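PDB 3FQ6: methyltransferase from Bacteroides thetaiotaomicron, which probably transfers methyl groups from S-adenosylmethionine, as a member of the tetrapyrrole (corrin/porphyrin) methylase family. Local coordinates for residues Pro8-Val11 and Ala12-Leu15; Glu64-Gly67 and Thr68-Ala72. All blocks are in the same frame, centred on the assembly; numbering follows the deposited sequence.

Interaction 1 of 2, residues Pro8-Val11 and Ala12-Leu15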
loop_
_atom_site.group_PDB
_atom_site.type_symbol
_atom_site.label_atom_id
_atom_site.label_comp_id
_atom_site.label_asym_id
_atom_site.label_seq_id
_atom_site.Cartn_x
_atom_site.Cartn_y
_atom_site.Cartn_z
ATOM N N PRO A 8 1.552 -12.646 4.970
ATOM C CA PRO A 8 0.461 -13.188 4.120
ATOM C C PRO A 8 0.134 -12.268 2.926
ATOM O O PRO A 8 -0.003 -12.750 1.799
ATOM C CB PRO A 8 -0.718 -13.292 5.090
ATOM C CG PRO A 8 -0.050 -13.561 6.456
ATOM C CD PRO A 8 1.261 -12.815 6.426
ATOM N N ALA A 9 0.064 -10.959 3.162
ATOM C CA ALA A 9 -0.180 -9.985 2.077
ATOM C C ALA A 9 0.947 -9.926 1.039
ATOM O O ALA A 9 0.692 -9.750 -0.157
ATOM C CB ALA A 9 -0.473 -8.587 2.639
ATOM N N LEU A 10 2.189 -10.071 1.494
ATOM C CA LEU A 10 3.328 -10.053 0.578
ATOM C C LEU A 10 3.216 -11.192 -0.426
ATOM O O LEU A 10 3.238 -10.957 -1.624
ATOM C CB LEU A 10 4.653 -10.135 1.314
ATOM C CG LEU A 10 5.798 -9.286 0.753
ATOM C CD1 LEU A 10 7.069 -10.032 0.977
ATOM C CD2 LEU A 10 5.680 -8.901 -0.719
ATOM N N VAL A 11 3.046 -12.405 0.086
ATOM C CA VAL A 11 2.875 -13.607 -0.723
ATOM C C VAL A 11 1.689 -13.490 -1.659
ATOM O O VAL A 11 1.796 -13.856 -2.835
ATOM C CB VAL A 11 2.632 -14.839 0.175
ATOM C CG1 VAL A 11 2.553 -16.097 -0.656
ATOM C CG2 VAL A 11 3.714 -14.934 1.266
ATOM N N ALA A 12 0.563 -12.993 -1.129
ATOM C CA ALA A 12 -0.702 -12.952 -1.860
ATOM C C ALA A 12 -0.711 -11.912 -2.995
ATOM O O ALA A 12 -1.473 -12.042 -3.967
ATOM C CB ALA A 12 -1.842 -12.682 -0.905
ATOM N N SER A 13 0.130 -10.885 -2.876
ATOM C CA SER A 13 0.155 -9.811 -3.854
ATOM C C SER A 13 0.574 -10.190 -5.274
ATOM O O SER A 13 0.279 -9.453 -6.198
ATOM C CB SER A 13 1.053 -8.676 -3.357
ATOM O OG SER A 13 2.410 -9.106 -3.272
ATOM N N GLY A 14 1.287 -11.298 -5.452
ATOM C CA GLY A 14 1.779 -11.680 -6.785
ATOM C C GLY A 14 3.055 -10.938 -7.155
ATOM O O GLY A 14 3.703 -11.255 -8.145
ATOM N N LEU A 15 3.423 -9.969 -6.318
ATOM C CA LEU A 15 4.593 -9.107 -6.516
ATOM C C LEU A 15 5.933 -9.721 -6.076
ATOM O O LEU A 15 5.967 -10.570 -5.170
ATOM C CB LEU A 15 4.323 -7.726 -5.869
ATOM C CG LEU A 15 3.075 -6.996 -6.429
ATOM C CD1 LEU A 15 2.685 -5.713 -5.639
ATOM C CD2 LEU A 15 3.135 -6.766 -7.989
#

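Interaction 2 of 2, residues Glu64-Gly67 and Thr68-Ala72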
loop_
_atom_site.group_PDB
_atom_site.type_symbol
_atom_site.label_atom_id
_atom_site.label_comp_id
_atom_site.label_asym_id
_atom_site.label_seq_id
_atom_site.Cartn_x
_atom_site.Cartn_y
_atom_site.Cartn_z
ATOM N N GLU A 64 0.620 10.061 -7.212
ATOM C CA GLU A 64 1.381 11.290 -7.482
ATOM C C GLU A 64 2.861 10.912 -7.613
ATOM O O GLU A 64 3.518 11.206 -8.608
ATOM C CB GLU A 64 1.213 12.196 -6.262
ATOM C CG GLU A 64 0.890 13.645 -6.410
ATOM C CD GLU A 64 0.596 14.252 -5.024
ATOM O OE1 GLU A 64 1.500 14.870 -4.420
ATOM O OE2 GLU A 64 -0.534 14.071 -4.511
ATOM N N TYR A 65 3.364 10.207 -6.607
ATOM C CA TYR A 65 4.794 9.892 -6.515
ATOM C C TYR A 65 5.297 8.676 -7.293
ATOM O O TYR A 65 6.416 8.680 -7.765
ATOM C CB TYR A 65 5.223 9.780 -5.058
ATOM C CG TYR A 65 5.394 11.109 -4.350
ATOM C CD1 TYR A 65 4.302 11.795 -3.860
ATOM C CD2 TYR A 65 6.663 11.683 -4.173
ATOM C CE1 TYR A 65 4.452 13.008 -3.205
ATOM C CE2 TYR A 65 6.824 12.878 -3.500
ATOM C CZ TYR A 65 5.711 13.545 -3.007
ATOM O OH TYR A 65 5.829 14.783 -2.342
ATOM N N PHE A 66 4.467 7.655 -7.419
ATOM C CA PHE A 66 4.847 6.365 -8.020
ATOM C C PHE A 66 4.240 6.144 -9.388
ATOM O O PHE A 66 4.708 5.271 -10.101
ATOM C CB PHE A 66 4.436 5.193 -7.101
ATOM C CG PHE A 66 4.969 5.321 -5.714
ATOM C CD1 PHE A 66 6.341 5.442 -5.491
ATOM C CD2 PHE A 66 4.127 5.370 -4.631
ATOM C CE1 PHE A 66 6.856 5.597 -4.206
ATOM C CE2 PHE A 66 4.653 5.549 -3.333
ATOM C CZ PHE A 66 6.014 5.661 -3.129
ATOM N N GLY A 67 3.202 6.911 -9.744
ATOM C CA GLY A 67 2.569 6.769 -11.046
ATOM C C GLY A 67 1.251 6.021 -10.932
ATOM O O GLY A 67 1.117 5.115 -10.112
ATOM N N THR A 68 0.277 6.412 -11.759
ATOM C CA THR A 68 -1.062 5.792 -11.745
ATOM C C THR A 68 -1.105 4.329 -12.181
ATOM O O THR A 68 -2.033 3.601 -11.808
ATOM C CB THR A 68 -2.123 6.564 -12.589
ATOM O OG1 THR A 68 -1.713 6.609 -13.967
ATOM C CG2 THR A 68 -2.340 7.981 -12.053
ATOM N N GLU A 69 -0.141 3.881 -12.970
ATOM C CA GLU A 69 -0.159 2.473 -13.366
ATOM C C GLU A 69 0.591 1.541 -12.410
ATOM O O GLU A 69 0.638 0.330 -12.633
ATOM C CB GLU A 69 0.325 2.312 -14.803
ATOM C CG GLU A 69 -0.628 2.938 -15.820
ATOM C CD GLU A 69 -2.036 2.313 -15.758
ATOM O OE1 GLU A 69 -2.966 2.922 -15.155
ATOM O OE2 GLU A 69 -2.204 1.192 -16.293
ATOM N N ARG A 70 1.148 2.080 -11.338
ATOM C CA ARG A 70 1.910 1.234 -10.450
ATOM C C ARG A 70 0.980 0.168 -9.857
ATOM O O ARG A 70 -0.147 0.462 -9.475
ATOM C CB ARG A 70 2.602 2.050 -9.353
ATOM C CG ARG A 70 3.668 1.241 -8.565
ATOM C CD ARG A 70 4.965 0.892 -9.372
ATOM N NE ARG A 70 5.746 2.096 -9.601
ATOM C CZ ARG A 70 6.698 2.577 -8.803
ATOM N NH1 ARG A 70 7.265 3.722 -9.138
ATOM N NH2 ARG A 70 7.088 1.935 -7.695
ATOM N N GLN A 71 1.440 -1.072 -9.812
ATOM C CA GLN A 71 0.643 -2.138 -9.262
ATOM C C GLN A 71 0.765 -2.121 -7.735
ATOM O O GLN A 71 1.850 -1.834 -7.169
ATOM C CB GLN A 71 1.075 -3.486 -9.847
ATOM C CG GLN A 71 0.534 -3.745 -11.243
ATOM C CD GLN A 71 -0.979 -3.966 -11.255
ATOM O OE1 GLN A 71 -1.526 -4.701 -10.416
ATOM N NE2 GLN A 71 -1.662 -3.325 -12.202
ATOM N N ALA A 72 -0.354 -2.396 -7.079
ATOM C CA ALA A 72 -0.384 -2.584 -5.641
ATOM C C ALA A 72 -1.509 -3.521 -5.194
ATOM O O ALA A 72 -2.426 -3.851 -5.972
ATOM C CB ALA A 72 -0.469 -1.208 -4.895
#

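Interaction 1 of 2, residues Pro8-Val11 and Ala12-Leu15
The carbonyl oxygen of Leu-10 is gripped twice by Ser-13, three residues further along the chain. The hydroxyl makes the shorter bond: Ser-13 OG donates to Leu-10 O at 2.6 Å, lying 23° off the carbonyl plane. The backbone adds a weak bond to the same oxygen, from Ser-13 N to Leu-10 O at 3.4 Å. That amide is shared, because a second weak bond runs from Ser-13 N to Ala-9 O at 3.0 Å. The hydroxyl can reach back because chi1 is 65°, which sets OG between the backbone N and the carbonyl carbon and turns it toward the preceding turn of helix 6-12. One residue earlier the helical pattern is regular, with Ala-12 N bonded to Pro-8 O at 3.0 Å; the methyl of Ala-12 rests against that acceptor too, CB standing 3.3 Å from Pro-8 O.

The chain then leaves the helix at Gly-14, whose phi of 82° would jam a side chain against the preceding carbonyl oxygen. Beyond the glycine, Leu-15 N gives a weak bond to Ser-13 OG, so the hydroxyl donates backward and accepts forward across the helix end. Leu-10 brings CD2 to the edge of this polar cluster, 4.2 Å from Ser-13 OG. Ala-9, Leu-10 and Ser-13 all pack on Val-109 of strand 105-110, while Ala-12 O accepts a hydrogen bond from Arg-87 NH1.

Replacing Ser-13 with an alanine would probably cost Leu-10 O its short hydroxyl bond, leaving the weak one from the backbone amide, and Leu-15 N its acceptor in this turn. The chemistry implies a helix C-terminus where the hydroxyl of a buried serine supplements backbone amide bonds that have become weak.

Interaction 2 of 2, residues Glu64-Gly67 and Thr68-Ala72
Arg-70 sends CG anti to its own backbone N (chi1 -168°), and the bends at chi2 and chi3 fold the guanidinium back over the end of helix 55-66. Phe-66 meets it with CG anti to its carbonyl carbon, a torsion that carries the ring off to one side while the beta carbon stays under the arginine. As a result Phe-66 CB lies over the centre of one guanidinium face, 3.8 Å from Arg-70 NH1. The ring does not stack: its plane is 61° from that of the guanidinium, and NH1 sits at the ring edge, 4.1 Å from Phe-66 CD1. The same nitrogen makes a weak bond, Arg-70 NH1 to Phe-66 O at 3.1 Å, bent to 120° at the hydrogen.

Directly after Phe-66 the chain makes a type I beta turn from Gly-67 to Arg-70, the link by which helix 55-66 passes into strand 71-77. Arg-70 N closes the turn onto Gly-67 O at 3.3 Å; the N-H points almost straight at the oxygen, yet approaches from well above the carbonyl plane. Gly-67 has a positive phi, at which a side chain would collide with the carbonyl oxygen of Phe-66.

The other terminal nitrogen of Arg-70, NH2, is hydrogen-bonded to the carbonyl oxygen of Ala-111, tying the turn to the residue that follows strand 105-110. Within helix 55-66, Phe-66 also meets Phe-62, one turn earlier, edge-to-face, and both Phe-66 and Arg-70 pack against Leu-110.

How the interactions relate
Interactions 1 and 2 occur in series along the chain, and each finishes a helix: residues 8-15 close helix 6-12 ahead of strand 20-24, whereas residues 64-72 lead from helix 55-66 into strand 71-77. In both, a glycine with positive phi is the first residue to leave the helix. Their centres are about 17 Å apart, but their edges meet in a packing contact, with Leu-15 CD1 4.3 Å from Gln-71 O. Strand 105-110 is common ground: Ser-13 packs on Val-109, and Phe-66 on Leu-110. Strand 71-77, which begins within interaction 2, also carries Thr-73, which Ser-13 touches.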